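Local atomic coordinates of PDZ domain protein (Parabacteroides distasonis, PDB entry 4L8N), a protein that is of unknown function but binds magnesium and probably uses its PDZ domains for protein recognition. Residues Y37-D49 against N85-D98. Sequence-based numbering, arbitrary orientation.
Sequences YSSAEQAGIKKYD and NLSSPSKQVLVKKD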
loop_
_atom_site.group_PDB
_atom_site.type_symbol
_atom_site.label_atom_id
_atom_site.label_comp_id
_atom_site.label_asym_id
_atom_site.label_seq_id
_atom_site.Cartn_x
_atom_site.Cartn_y
_atom_site.Cartn_z
ATOM N N TYR A 37 1.320 -19.693 -32.145
ATOM C CA TYR A 37 1.625 -20.480 -33.333
ATOM C C TYR A 37 2.103 -21.909 -32.973
ATOM O O TYR A 37 2.532 -22.646 -33.871
ATOM C CB TYR A 37 2.642 -19.723 -34.235
ATOM C CG TYR A 37 2.050 -18.479 -34.866
ATOM C CD1 TYR A 37 1.096 -18.575 -35.875
ATOM C CD2 TYR A 37 2.434 -17.207 -34.450
ATOM C CE1 TYR A 37 0.539 -17.438 -36.460
ATOM C CE2 TYR A 37 1.891 -16.058 -35.034
ATOM C CZ TYR A 37 0.938 -16.181 -36.040
ATOM O OH TYR A 37 0.336 -15.087 -36.620
ATOM N N SER A 38 1.926 -22.332 -31.697
ATOM C CA SER A 38 2.312 -23.662 -31.200
ATOM C C SER A 38 1.170 -24.680 -31.302
ATOM O O SER A 38 0.016 -24.319 -31.530
ATOM C CB SER A 38 2.792 -23.574 -29.750
ATOM O OG SER A 38 1.760 -23.255 -28.828
ATOM N N SER A 39 1.499 -25.958 -31.104
ATOM C CA SER A 39 0.538 -27.049 -31.151
ATOM C C SER A 39 -0.341 -27.032 -29.911
ATOM O O SER A 39 -1.537 -27.286 -30.031
ATOM C CB SER A 39 1.247 -28.390 -31.315
ATOM O OG SER A 39 1.920 -28.461 -32.564
ATOM N N ALA A 40 0.229 -26.705 -28.733
ATOM C CA ALA A 40 -0.529 -26.575 -27.483
ATOM C C ALA A 40 -1.642 -25.509 -27.641
ATOM O O ALA A 40 -2.777 -25.743 -27.231
ATOM C CB ALA A 40 0.405 -26.206 -26.347
ATOM N N GLU A 41 -1.327 -24.383 -28.323
ATOM C CA GLU A 41 -2.287 -23.322 -28.632
ATOM C C GLU A 41 -3.460 -23.874 -29.450
ATOM O O GLU A 41 -4.616 -23.738 -29.054
ATOM C CB GLU A 41 -1.617 -22.165 -29.387
ATOM C CG GLU A 41 -2.530 -20.956 -29.521
ATOM C CD GLU A 41 -1.991 -19.809 -30.349
ATOM O OE1 GLU A 41 -1.839 -19.982 -31.578
ATOM O OE2 GLU A 41 -1.777 -18.718 -29.778
ATOM N N GLN A 42 -3.147 -24.518 -30.570
ATOM C CA GLN A 42 -4.105 -25.098 -31.489
ATOM C C GLN A 42 -4.959 -26.193 -30.795
ATOM O O GLN A 42 -6.160 -26.277 -31.071
ATOM C CB GLN A 42 -3.343 -25.643 -32.704
ATOM C CG GLN A 42 -4.209 -26.205 -33.820
ATOM C CD GLN A 42 -3.378 -27.086 -34.712
ATOM O OE1 GLN A 42 -2.720 -26.622 -35.657
ATOM N NE2 GLN A 42 -3.348 -28.379 -34.389
ATOM N N ALA A 43 -4.362 -26.981 -29.865
ATOM C CA ALA A 43 -5.050 -28.066 -29.141
ATOM C C ALA A 43 -6.077 -27.520 -28.134
ATOM O O ALA A 43 -6.980 -28.249 -27.710
ATOM C CB ALA A 43 -4.044 -28.953 -28.433
ATOM N N GLY A 44 -5.954 -26.238 -27.788
ATOM C CA GLY A 44 -6.920 -25.602 -26.916
ATOM C C GLY A 44 -6.491 -25.417 -25.490
ATOM O O GLY A 44 -7.350 -25.161 -24.639
ATOM N N ILE A 45 -5.169 -25.521 -25.220
ATOM C CA ILE A 45 -4.606 -25.247 -23.894
ATOM C C ILE A 45 -4.699 -23.737 -23.685
ATOM O O ILE A 45 -4.296 -22.976 -24.562
ATOM C CB ILE A 45 -3.153 -25.782 -23.699
ATOM C CG1 ILE A 45 -3.055 -27.299 -23.971
ATOM C CG2 ILE A 45 -2.596 -25.428 -22.290
ATOM C CD1 ILE A 45 -3.610 -28.243 -22.894
ATOM N N LYS A 46 -5.268 -23.317 -22.557
ATOM C CA LYS A 46 -5.475 -21.907 -22.193
ATOM C C LYS A 46 -4.748 -21.570 -20.893
ATOM O O LYS A 46 -4.473 -22.453 -20.090
ATOM C CB LYS A 46 -6.990 -21.608 -22.028
ATOM C CG LYS A 46 -7.867 -22.016 -23.225
ATOM C CD LYS A 46 -7.876 -20.984 -24.367
ATOM C CE LYS A 46 -8.617 -21.458 -25.603
ATOM N NZ LYS A 46 -10.092 -21.554 -25.389
ATOM N N LYS A 47 -4.424 -20.289 -20.698
ATOM C CA LYS A 47 -3.810 -19.776 -19.479
ATOM C C LYS A 47 -4.615 -20.188 -18.251
ATOM O O LYS A 47 -5.861 -20.168 -18.286
ATOM C CB LYS A 47 -3.781 -18.237 -19.522
ATOM C CG LYS A 47 -2.531 -17.588 -20.077
ATOM C CD LYS A 47 -2.755 -16.049 -20.078
ATOM C CE LYS A 47 -1.514 -15.239 -19.838
ATOM N NZ LYS A 47 -0.689 -15.115 -21.074
ATOM N N TYR A 48 -3.897 -20.551 -17.172
ATOM C CA TYR A 48 -4.392 -20.891 -15.827
ATOM C C TYR A 48 -5.053 -22.271 -15.801
ATOM O O TYR A 48 -5.575 -22.672 -14.763
ATOM C CB TYR A 48 -5.263 -19.754 -15.198
ATOM C CG TYR A 48 -4.599 -18.393 -15.377
ATOM C CD1 TYR A 48 -3.269 -18.188 -15.000
ATOM C CD2 TYR A 48 -5.248 -17.362 -16.051
ATOM C CE1 TYR A 48 -2.612 -16.990 -15.278
ATOM C CE2 TYR A 48 -4.611 -16.151 -16.311
ATOM C CZ TYR A 48 -3.293 -15.964 -15.916
ATOM O OH TYR A 48 -2.662 -14.763 -16.162
ATOM N N ASP A 49 -4.889 -23.057 -16.885
ATOM C CA ASP A 49 -5.314 -24.451 -16.931
ATOM C C ASP A 49 -4.483 -25.221 -15.936
ATOM O O ASP A 49 -3.298 -24.890 -15.748
ATOM C CB ASP A 49 -5.122 -25.063 -18.345
ATOM C CG ASP A 49 -6.284 -24.921 -19.305
ATOM O OD1 ASP A 49 -7.328 -24.375 -18.893
ATOM O OD2 ASP A 49 -6.146 -25.355 -20.479
ATOM N N ASN A 85 -10.110 -26.501 -15.399
ATOM C CA ASN A 85 -10.203 -25.046 -15.360
ATOM C C ASN A 85 -11.610 -24.645 -14.874
ATOM O O ASN A 85 -12.351 -25.486 -14.348
ATOM C CB ASN A 85 -9.877 -24.445 -16.726
ATOM C CG ASN A 85 -10.693 -24.993 -17.850
ATOM O OD1 ASN A 85 -11.874 -25.283 -17.706
ATOM N ND2 ASN A 85 -10.063 -25.196 -18.982
ATOM N N LEU A 86 -11.982 -23.378 -15.059
ATOM C CA LEU A 86 -13.272 -22.838 -14.633
ATOM C C LEU A 86 -14.419 -23.210 -15.604
ATOM O O LEU A 86 -15.583 -23.134 -15.213
ATOM C CB LEU A 86 -13.165 -21.315 -14.437
ATOM C CG LEU A 86 -12.139 -20.830 -13.376
ATOM C CD1 LEU A 86 -12.060 -19.297 -13.353
ATOM C CD2 LEU A 86 -12.486 -21.348 -11.990
ATOM N N SER A 87 -14.097 -23.651 -16.838
ATOM C CA SER A 87 -15.092 -24.107 -17.820
ATOM C C SER A 87 -15.520 -25.534 -17.495
ATOM O O SER A 87 -16.721 -25.800 -17.459
ATOM C CB SER A 87 -14.543 -24.034 -19.241
ATOM O OG SER A 87 -15.027 -22.897 -19.934
ATOM N N SER A 88 -14.560 -26.445 -17.214
ATOM C CA SER A 88 -14.912 -27.825 -16.873
ATOM C C SER A 88 -14.009 -28.443 -15.778
ATOM O O SER A 88 -12.828 -28.113 -15.688
ATOM C CB SER A 88 -14.873 -28.708 -18.118
ATOM O OG SER A 88 -13.550 -28.807 -18.611
ATOM N N PRO A 89 -14.525 -29.413 -15.003
ATOM C CA PRO A 89 -13.675 -30.053 -13.983
ATOM C C PRO A 89 -12.745 -31.126 -14.557
ATOM O O PRO A 89 -11.797 -31.530 -13.884
ATOM C CB PRO A 89 -14.685 -30.650 -13.001
ATOM C CG PRO A 89 -15.920 -30.849 -13.787
ATOM C CD PRO A 89 -15.908 -29.938 -14.969
ATOM N N SER A 90 -13.031 -31.615 -15.770
ATOM C CA SER A 90 -12.196 -32.604 -16.447
ATOM C C SER A 90 -12.329 -32.462 -17.948
ATOM O O SER A 90 -13.409 -32.122 -18.441
ATOM C CB SER A 90 -12.525 -34.025 -16.012
ATOM O OG SER A 90 -11.425 -34.862 -16.325
ATOM N N LYS A 91 -11.212 -32.696 -18.668
ATOM C CA LYS A 91 -11.100 -32.547 -20.123
ATOM C C LYS A 91 -9.847 -33.274 -20.633
ATOM O O LYS A 91 -8.776 -33.174 -20.026
ATOM C CB LYS A 91 -11.053 -31.041 -20.457
ATOM C CG LYS A 91 -10.772 -30.607 -21.883
ATOM C CD LYS A 91 -10.309 -29.146 -21.810
ATOM C CE LYS A 91 -10.662 -28.313 -23.018
ATOM N NZ LYS A 91 -10.788 -26.872 -22.662
ATOM N N GLN A 92 -9.991 -34.030 -21.732
ATOM C CA GLN A 92 -8.857 -34.712 -22.351
ATOM C C GLN A 92 -8.300 -33.838 -23.463
ATOM O O GLN A 92 -9.063 -33.362 -24.301
ATOM C CB GLN A 92 -9.242 -36.104 -22.871
ATOM C CG GLN A 92 -9.559 -37.124 -21.769
ATOM C CD GLN A 92 -8.397 -37.392 -20.837
ATOM O OE1 GLN A 92 -8.308 -36.811 -19.746
ATOM N NE2 GLN A 92 -7.500 -38.296 -21.231
ATOM N N VAL A 93 -6.991 -33.558 -23.434
ATOM C CA VAL A 93 -6.367 -32.728 -24.468
ATOM C C VAL A 93 -5.095 -33.423 -24.986
ATOM O O VAL A 93 -4.167 -33.645 -24.199
ATOM C CB VAL A 93 -6.053 -31.268 -24.014
ATOM C CG1 VAL A 93 -5.488 -30.454 -25.174
ATOM C CG2 VAL A 93 -7.268 -30.561 -23.412
ATOM N N LEU A 94 -5.042 -33.748 -26.298
ATOM C CA LEU A 94 -3.832 -34.312 -26.869
ATOM C C LEU A 94 -2.958 -33.175 -27.423
ATOM O O LEU A 94 -3.332 -32.513 -28.408
ATOM C CB LEU A 94 -4.128 -35.350 -27.956
ATOM C CG LEU A 94 -2.894 -36.065 -28.520
ATOM C CD1 LEU A 94 -2.394 -37.146 -27.565
ATOM C CD2 LEU A 94 -3.192 -36.666 -29.862
ATOM N N VAL A 95 -1.786 -32.965 -26.802
ATOM C CA VAL A 95 -0.900 -31.891 -27.226
ATOM C C VAL A 95 0.252 -32.464 -28.063
ATOM O O VAL A 95 1.055 -33.257 -27.574
ATOM C CB VAL A 95 -0.412 -31.036 -26.020
ATOM C CG1 VAL A 95 0.632 -30.002 -26.433
ATOM C CG2 VAL A 95 -1.583 -30.356 -25.342
ATOM N N LYS A 96 0.337 -32.015 -29.326
ATOM C CA LYS A 96 1.409 -32.388 -30.241
ATOM C C LYS A 96 2.651 -31.576 -29.856
ATOM O O LYS A 96 2.519 -30.472 -29.310
ATOM C CB LYS A 96 0.990 -32.190 -31.720
ATOM C CG LYS A 96 -0.262 -33.006 -32.099
ATOM C CD LYS A 96 -0.483 -33.213 -33.602
ATOM C CE LYS A 96 -1.543 -34.281 -33.829
ATOM N NZ LYS A 96 -1.653 -34.697 -35.256
ATOM N N LYS A 97 3.846 -32.143 -30.057
ATOM C CA LYS A 97 5.092 -31.468 -29.694
ATOM C C LYS A 97 5.561 -30.556 -30.808
ATOM O O LYS A 97 5.211 -30.754 -31.981
ATOM C CB LYS A 97 6.197 -32.479 -29.348
ATOM C CG LYS A 97 6.739 -32.345 -27.928
ATOM C CD LYS A 97 7.855 -33.352 -27.639
ATOM C CE LYS A 97 7.391 -34.692 -27.117
ATOM N NZ LYS A 97 8.534 -35.625 -26.937
ATOM N N ASP A 98 6.353 -29.546 -30.434
ATOM C CA ASP A 98 6.922 -28.627 -31.397
ATOM C C ASP A 98 8.418 -28.867 -31.392
ATOM O O ASP A 98 9.115 -28.610 -30.402
ATOM C CB ASP A 98 6.515 -27.173 -31.113
ATOM C CG ASP A 98 5.011 -26.961 -31.165
ATOM O OD1 ASP A 98 4.387 -27.357 -32.187
ATOM O OD2 ASP A 98 4.454 -26.417 -30.179
HETATM O O HOH W 1 -1.810 -30.192 -30.996
HETATM O O HOH W 2 2.893 -27.611 -28.398
HETATM O O HOH W 3 -8.321 -25.842 -22.106
#
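Asp98 CG and Ser39 OG each lie anti to their own carbonyl carbon, beside the backbone N (chi1 -60° and -65°), which helps bring the carboxylate to the hydroxyl. The carboxylate of Asp98 faces the first turn of helix 39-43. Its OD2 takes Ser39 N on the syn lone pair at 3.1 Å, and OD1 takes Ser39 OG at 2.7 Å. A water joins Ala40 N to Lys96 O and to Asp98 OD2.

Helix 39-43 runs roughly antiparallel to strand 91-96, their axes 7.0 Å apart at closest. Val95 CG1 packs on Ala40, while Val95 CG2 lies 3.7 Å from Ile45 CG1. Ile45 CD1 also touches Val93 CG1.

At the far end, Asn85 ND2 donates to Asp49 OD1 over 2.9 Å. The bond lies in the amide plane but rises 36° from the carboxylate plane. Asn85 OD1 accepts from Ser87 N, an Asx turn, and from Ser88 N, completing an Asx motif. A leucine here would probably leave Asp49 OD1 without this donor and Ser87 N and Ser88 N without their OD1 acceptor. Asp49 OD2 accepts from Lys46 N.

Polar contacts thus join the segments at both ends, with apolar packing between. The negative Asp98 probably interacts favourably with the helix dipole.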